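Side-chain contact in chromosome replication initiation inhibitor protein (Agrobacterium tumefaciens, PDB 3FD3), which probably acts as a DNA-binding transcriptional regulator of the LysR family, this chain being its C-terminal substrate-binding-type part without the DNA-binding domain: residues His41-Leu46 with Thr56-Pro61. Sequence-based numbering, arbitrary orientation. Where two conformers were deposited one is given.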
loop_
_atom_site.group_PDB
_atom_site.type_symbol
_atom_site.label_atom_id
_atom_site.label_comp_id
_atom_site.label_asym_id
_atom_site.label_seq_id
_atom_site.Cartn_x
_atom_site.Cartn_y
_atom_site.Cartn_z
ATOM N N HIS A 41 9.277 4.055 14.046
ATOM C CA HIS A 41 10.414 3.270 14.501
ATOM C C HIS A 41 11.701 3.597 13.763
ATOM O O HIS A 41 12.756 3.055 14.094
ATOM C CB HIS A 41 10.139 1.782 14.355
ATOM C CG HIS A 41 9.066 1.289 15.268
ATOM N ND1 HIS A 41 8.991 1.669 16.591
ATOM C CD2 HIS A 41 8.018 0.466 15.047
ATOM C CE1 HIS A 41 7.933 1.102 17.146
ATOM N NE2 HIS A 41 7.324 0.372 16.228
ATOM N N THR A 42 11.621 4.468 12.754
ATOM C CA THR A 42 12.794 4.713 11.895
ATOM C C THR A 42 14.016 5.146 12.674
ATOM O O THR A 42 15.130 4.667 12.388
ATOM C CB THR A 42 12.484 5.752 10.799
ATOM O OG1 THR A 42 11.577 5.161 9.875
ATOM C CG2 THR A 42 13.769 6.187 10.052
ATOM N N VAL A 43 13.826 6.016 13.670
ATOM C CA VAL A 43 14.955 6.492 14.483
ATOM C C VAL A 43 15.665 5.352 15.221
ATOM O O VAL A 43 16.890 5.269 15.212
ATOM C CB VAL A 43 14.512 7.585 15.496
ATOM C CG1 VAL A 43 15.570 7.795 16.571
ATOM C CG2 VAL A 43 14.208 8.901 14.726
ATOM N N GLU A 44 14.885 4.463 15.827
ATOM C CA GLU A 44 15.429 3.276 16.481
ATOM C C GLU A 44 16.158 2.363 15.494
ATOM O O GLU A 44 17.257 1.878 15.777
ATOM C CB GLU A 44 14.317 2.492 17.186
ATOM C CG GLU A 44 13.551 3.316 18.234
ATOM C CD GLU A 44 12.248 3.956 17.684
ATOM O OE1 GLU A 44 11.142 3.442 18.057
ATOM O OE2 GLU A 44 12.342 4.944 16.882
ATOM N N TRP A 45 15.562 2.163 14.325
ATOM C CA TRP A 45 16.174 1.324 13.292
ATOM C C TRP A 45 17.506 1.875 12.819
ATOM O O TRP A 45 18.452 1.121 12.589
ATOM C CB TRP A 45 15.272 1.197 12.084
ATOM C CG TRP A 45 13.972 0.495 12.329
ATOM C CD1 TRP A 45 13.604 -0.218 13.437
ATOM C CD2 TRP A 45 12.882 0.410 11.411
ATOM N NE1 TRP A 45 12.338 -0.723 13.266
ATOM C CE2 TRP A 45 11.876 -0.358 12.028
ATOM C CE3 TRP A 45 12.656 0.912 10.119
ATOM C CZ2 TRP A 45 10.667 -0.630 11.405
ATOM C CZ3 TRP A 45 11.450 0.642 9.495
ATOM C CH2 TRP A 45 10.470 -0.129 10.143
ATOM N N LEU A 46 17.569 3.184 12.629
ATOM C CA LEU A 46 18.833 3.813 12.269
ATOM C C LEU A 46 19.871 3.672 13.384
ATOM O O LEU A 46 21.026 3.330 13.135
ATOM C CB LEU A 46 18.628 5.282 11.924
ATOM C CG LEU A 46 18.019 5.564 10.545
ATOM C CD1 LEU A 46 17.463 6.984 10.481
ATOM C CD2 LEU A 46 18.996 5.328 9.360
ATOM N N THR A 56 12.303 10.114 6.129
ATOM C CA THR A 56 11.592 10.300 7.400
ATOM C C THR A 56 11.143 11.745 7.564
ATOM O O THR A 56 11.764 12.658 7.024
ATOM C CB THR A 56 12.481 9.896 8.572
ATOM O OG1 THR A 56 11.798 10.108 9.806
ATOM C CG2 THR A 56 13.787 10.687 8.553
ATOM N N ALA A 57 10.058 11.946 8.323
ATOM C CA ALA A 57 9.669 13.288 8.759
ATOM C C ALA A 57 10.508 13.825 9.936
ATOM O O ALA A 57 10.361 14.984 10.286
ATOM C CB ALA A 57 8.168 13.327 9.115
ATOM N N HIS A 58 11.325 12.947 10.525
ATOM C CA HIS A 58 12.243 13.313 11.594
ATOM C C HIS A 58 13.461 14.056 11.059
ATOM O O HIS A 58 14.253 13.531 10.279
ATOM C CB HIS A 58 12.724 12.091 12.373
ATOM C CG HIS A 58 11.723 11.578 13.345
ATOM N ND1 HIS A 58 11.435 12.228 14.526
ATOM C CD2 HIS A 58 10.927 10.486 13.309
ATOM C CE1 HIS A 58 10.505 11.553 15.178
ATOM N NE2 HIS A 58 10.182 10.491 14.461
ATOM N N ASP A 59 13.583 15.294 11.545
ATOM C CA ASP A 59 14.597 16.293 11.153
ATOM C C ASP A 59 15.893 16.127 11.937
ATOM O O ASP A 59 17.011 16.383 11.452
ATOM C CB ASP A 59 14.030 17.664 11.533
ATOM C CG ASP A 59 12.619 17.563 12.098
ATOM O OD1 ASP A 59 11.931 16.580 11.750
ATOM O OD2 ASP A 59 12.199 18.430 12.903
ATOM N N LYS A 60 15.694 15.760 13.194
ATOM C CA LYS A 60 16.703 15.731 14.200
ATOM C C LYS A 60 17.596 14.569 13.899
ATOM O O LYS A 60 17.129 13.452 13.657
ATOM C CB LYS A 60 16.066 15.679 15.592
ATOM C CG LYS A 60 15.630 17.066 16.050
ATOM C CD LYS A 60 14.193 17.110 16.568
ATOM C CE LYS A 60 13.768 18.555 16.863
ATOM N NZ LYS A 60 12.565 18.638 17.741
ATOM N N PRO A 61 18.903 14.850 13.856
ATOM C CA PRO A 61 19.858 13.844 13.490
ATOM C C PRO A 61 19.830 12.738 14.493
ATOM O O PRO A 61 19.848 12.983 15.708
ATOM C CB PRO A 61 21.197 14.580 13.553
ATOM C CG PRO A 61 20.947 15.782 14.397
ATOM C CD PRO A 61 19.536 16.138 14.195
#
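Thr42 and Val43, in the first turn of helix 42-47, meet Thr56 and His58, where strand 53-56 runs out into a loop. The contact lies in the LysR substrate-binding domain. Thr42 offers its methyl: CG2 lies anti to the backbone N and comes within 4.2 Å of Thr56 CB. Its hydroxyl OG1 is instead hydrogen-bonded to Asp37. Val43 comes next and packs on His58, which has two conformers; the one described here is hydrogen-bonded through NE2 to Asp40, just before the helix. In it, Val43 CG2 sits over one face of the imidazole, off centre, 4.1 Å from the ring centroid and 20° from the ring normal. This is a CH-pi contact, and the two side chains cross at about a right angle. Glu44 bonds within its own segment. Its OE1 accepts a nearly straight bond of 3.1 Å from His41 ND1. OE1 lies in the ring plane of His41, while ND1 comes from above the carboxylate plane. On the loop side, Thr56 OG1 accepts from His58 N at 3.0 Å. This ST turn fixes the backbone from which the His58 side chain leaves. The Asp40 bond probably limits the ring's rotation in this conformer. No hydrogen bond joins the segments directly, so they meet through van der Waals and CH-pi contact, with polar groups bonded alongside.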